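Local coordinates for protein lectin (Lotus tetragonolobus, PDB 2EIG) that probably binds L-fucosyl-bearing carbohydrates as a calcium- and manganese-containing legume seed lectin that assembles into a tetramer, at residues Y165-V174 and T185-K193. Numbering follows the deposited sequence.
Sequences YDSDTKILTV and TISQEIDLK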
# COMPACT_ATOMS: atom_id res chain seq x y z
N TYR A 165 -10.88 4.12 5.74
CA TYR A 165 -10.69 3.08 4.75
C TYR A 165 -10.86 3.66 3.37
O TYR A 165 -11.95 4.07 2.99
CB TYR A 165 -11.67 1.92 4.97
CG TYR A 165 -11.33 0.75 4.05
CD1 TYR A 165 -10.23 -0.07 4.30
CD2 TYR A 165 -12.08 0.52 2.91
CE1 TYR A 165 -9.90 -1.08 3.41
CE2 TYR A 165 -11.79 -0.51 2.05
CZ TYR A 165 -10.71 -1.30 2.29
OH TYR A 165 -10.48 -2.30 1.41
N ASP A 166 -9.81 3.62 2.59
CA ASP A 166 -9.92 4.05 1.20
C ASP A 166 -10.10 2.84 0.27
O ASP A 166 -9.17 2.11 0.05
CB ASP A 166 -8.68 4.85 0.81
CG ASP A 166 -8.66 5.17 -0.68
OD1 ASP A 166 -9.73 5.34 -1.24
OD2 ASP A 166 -7.58 5.20 -1.28
N SER A 167 -11.32 2.62 -0.22
CA SER A 167 -11.60 1.50 -1.13
C SER A 167 -10.77 1.57 -2.42
O SER A 167 -10.39 0.54 -2.94
CB SER A 167 -13.09 1.40 -1.49
OG SER A 167 -13.55 2.59 -2.12
N ASP A 168 -10.42 2.77 -2.88
CA ASP A 168 -9.55 2.91 -4.06
C ASP A 168 -8.24 2.12 -3.97
O ASP A 168 -7.91 1.39 -4.89
CB ASP A 168 -9.31 4.39 -4.43
CG ASP A 168 -8.48 4.57 -5.72
OD1 ASP A 168 -8.90 5.44 -6.53
OD2 ASP A 168 -7.42 3.89 -5.96
N THR A 169 -7.48 2.25 -2.87
CA THR A 169 -6.17 1.60 -2.73
C THR A 169 -6.23 0.45 -1.73
O THR A 169 -5.25 -0.28 -1.52
CB THR A 169 -5.10 2.59 -2.19
OG1 THR A 169 -5.59 3.16 -0.97
CG2 THR A 169 -4.84 3.69 -3.19
N LYS A 170 -7.39 0.31 -1.11
CA LYS A 170 -7.67 -0.78 -0.18
C LYS A 170 -6.89 -0.59 1.11
O LYS A 170 -6.46 -1.54 1.69
CB LYS A 170 -7.35 -2.16 -0.82
CG LYS A 170 -8.53 -2.87 -1.50
CD LYS A 170 -9.10 -2.17 -2.71
CE LYS A 170 -8.34 -2.55 -4.00
NZ LYS A 170 -8.91 -1.86 -5.22
N ILE A 171 -6.74 0.64 1.58
CA ILE A 171 -5.89 0.86 2.74
C ILE A 171 -6.74 1.35 3.91
O ILE A 171 -7.50 2.29 3.77
CB ILE A 171 -4.69 1.84 2.42
CG1 ILE A 171 -3.71 1.16 1.43
CG2 ILE A 171 -3.92 2.20 3.70
CD1 ILE A 171 -2.90 2.10 0.58
N LEU A 172 -6.62 0.67 5.03
CA LEU A 172 -7.19 1.11 6.30
C LEU A 172 -6.10 1.87 7.08
O LEU A 172 -5.05 1.31 7.35
CB LEU A 172 -7.69 -0.10 7.08
CG LEU A 172 -8.37 0.15 8.45
CD1 LEU A 172 -9.76 0.62 8.20
CD2 LEU A 172 -8.39 -1.11 9.28
N THR A 173 -6.37 3.11 7.46
CA THR A 173 -5.37 3.91 8.18
C THR A 173 -5.98 4.46 9.44
O THR A 173 -7.10 4.98 9.46
CB THR A 173 -4.84 5.04 7.30
OG1 THR A 173 -4.31 4.47 6.12
CG2 THR A 173 -3.68 5.79 7.99
N VAL A 174 -5.21 4.37 10.50
CA VAL A 174 -5.64 4.90 11.76
C VAL A 174 -4.76 6.08 12.17
O VAL A 174 -3.54 6.00 12.07
CB VAL A 174 -5.58 3.82 12.86
CG1 VAL A 174 -6.24 4.33 14.13
CG2 VAL A 174 -6.17 2.48 12.33
N THR A 185 0.01 6.68 14.40
CA THR A 185 -0.73 6.21 13.23
C THR A 185 -0.27 4.82 12.98
O THR A 185 0.83 4.40 13.39
CB THR A 185 -0.47 7.05 11.94
OG1 THR A 185 0.93 6.98 11.59
CG2 THR A 185 -0.96 8.51 12.12
N ILE A 186 -1.14 4.10 12.28
CA ILE A 186 -0.84 2.77 11.81
C ILE A 186 -1.76 2.56 10.62
O ILE A 186 -2.84 3.18 10.49
CB ILE A 186 -0.88 1.75 12.97
CG1 ILE A 186 -0.34 0.39 12.54
CG2 ILE A 186 -2.23 1.70 13.67
CD1 ILE A 186 -1.40 -0.56 12.18
N SER A 187 -1.28 1.75 9.67
CA SER A 187 -1.95 1.65 8.41
C SER A 187 -1.73 0.25 7.84
O SER A 187 -0.72 -0.41 8.12
CB SER A 187 -1.51 2.80 7.49
OG SER A 187 -2.20 2.78 6.27
N GLN A 188 -2.74 -0.26 7.13
CA GLN A 188 -2.67 -1.60 6.59
C GLN A 188 -3.51 -1.74 5.35
O GLN A 188 -4.68 -1.36 5.32
CB GLN A 188 -3.14 -2.63 7.62
CG GLN A 188 -2.79 -4.08 7.28
CD GLN A 188 -1.28 -4.30 6.97
OE1 GLN A 188 -0.43 -4.32 7.87
NE2 GLN A 188 -0.97 -4.47 5.70
N GLU A 189 -2.91 -2.35 4.33
CA GLU A 189 -3.69 -2.72 3.18
C GLU A 189 -4.64 -3.85 3.53
O GLU A 189 -4.22 -4.89 4.02
CB GLU A 189 -2.78 -3.11 2.04
CG GLU A 189 -3.54 -3.18 0.76
CD GLU A 189 -3.33 -4.49 0.08
OE1 GLU A 189 -2.14 -4.93 0.08
OE2 GLU A 189 -4.32 -5.04 -0.45
N ILE A 190 -5.94 -3.64 3.29
CA ILE A 190 -6.94 -4.70 3.54
C ILE A 190 -8.01 -4.64 2.46
O ILE A 190 -8.67 -3.60 2.30
CB ILE A 190 -7.67 -4.53 4.93
CG1 ILE A 190 -6.70 -4.26 6.04
CG2 ILE A 190 -8.56 -5.77 5.25
CD1 ILE A 190 -7.35 -3.95 7.39
N ASP A 191 -8.19 -5.72 1.71
CA ASP A 191 -9.33 -5.80 0.81
C ASP A 191 -10.56 -6.28 1.59
O ASP A 191 -10.67 -7.47 1.86
CB ASP A 191 -9.07 -6.75 -0.37
CG ASP A 191 -10.00 -6.50 -1.56
OD1 ASP A 191 -9.52 -6.65 -2.72
OD2 ASP A 191 -11.19 -6.12 -1.37
N LEU A 192 -11.46 -5.35 1.95
CA LEU A 192 -12.66 -5.69 2.72
C LEU A 192 -13.47 -6.76 2.05
O LEU A 192 -14.08 -7.57 2.71
CB LEU A 192 -13.56 -4.46 2.97
CG LEU A 192 -13.04 -3.38 3.88
CD1 LEU A 192 -14.11 -2.31 4.19
CD2 LEU A 192 -12.42 -3.97 5.17
N LYS A 193 -13.47 -6.77 0.73
CA LYS A 193 -14.30 -7.74 -0.02
C LYS A 193 -13.67 -9.12 0.00
O LYS A 193 -14.38 -10.08 -0.24
CB LYS A 193 -14.58 -7.25 -1.45
CG LYS A 193 -15.57 -8.08 -2.28
CD LYS A 193 -15.63 -7.62 -3.75
CE LYS A 193 -16.65 -8.49 -4.54
NZ LYS A 193 -16.18 -9.03 -5.89
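Y165 reaches past the neighbouring strand 171-174 to touch I190 and L192, and its side chain can be traced outward. From CB, CG leaves anti to the backbone N (chi1 -172°), which directs the ring toward 190-192. One face packs against L192, whose CG sits 3.8 Å from the ring centroid and 22° off the normal, a CH-pi contact; CD2 and CE2 meet L192 CD1, CZ is 3.5 Å from L192 CG, and CE1 is 3.0 Å from I190 O. At the ring edge, in plane, are L172 CB and I190 O. At the phenol end L192 N donates to Y165 OH (3.2 Å, 166° at the hydrogen); a bond from OH to I190 O is also assigned, but its 2.4 Å length makes its geometry doubtful.

The rest is a hairpin, its strand axes 4.5 Å apart and nearly antiparallel. L172 and V174 form hydrogen-bonded pairs with Q188 and I186, and I190 N to K170 O extends the pattern beyond the strand end. On the face carrying L172 and V174, L172 CD2 meets I190 CD1 at 3.6 Å; both side chains also touch V115 of the opposing sheet, placing them in the core of the legume lectin beta-sandwich. The reverse face is more polar. T173 OG1 and S187 OG share a hydrogen bond of 2.7 Å. D166 OD2 bonds with S187 OG of a second subunit, while T185 OG1 bonds to D166 OD1 of that subunit. At the turn, K170 and I171 both face D166, a G1 beta bulge.

The chemistry divides by face: apolar contacts join the hairpin to the opposing sheet, the T185 hydroxyl meets the D166 carboxylate of a neighbouring subunit, and the L192 N bond ties Y165 to the start of helix 192-195.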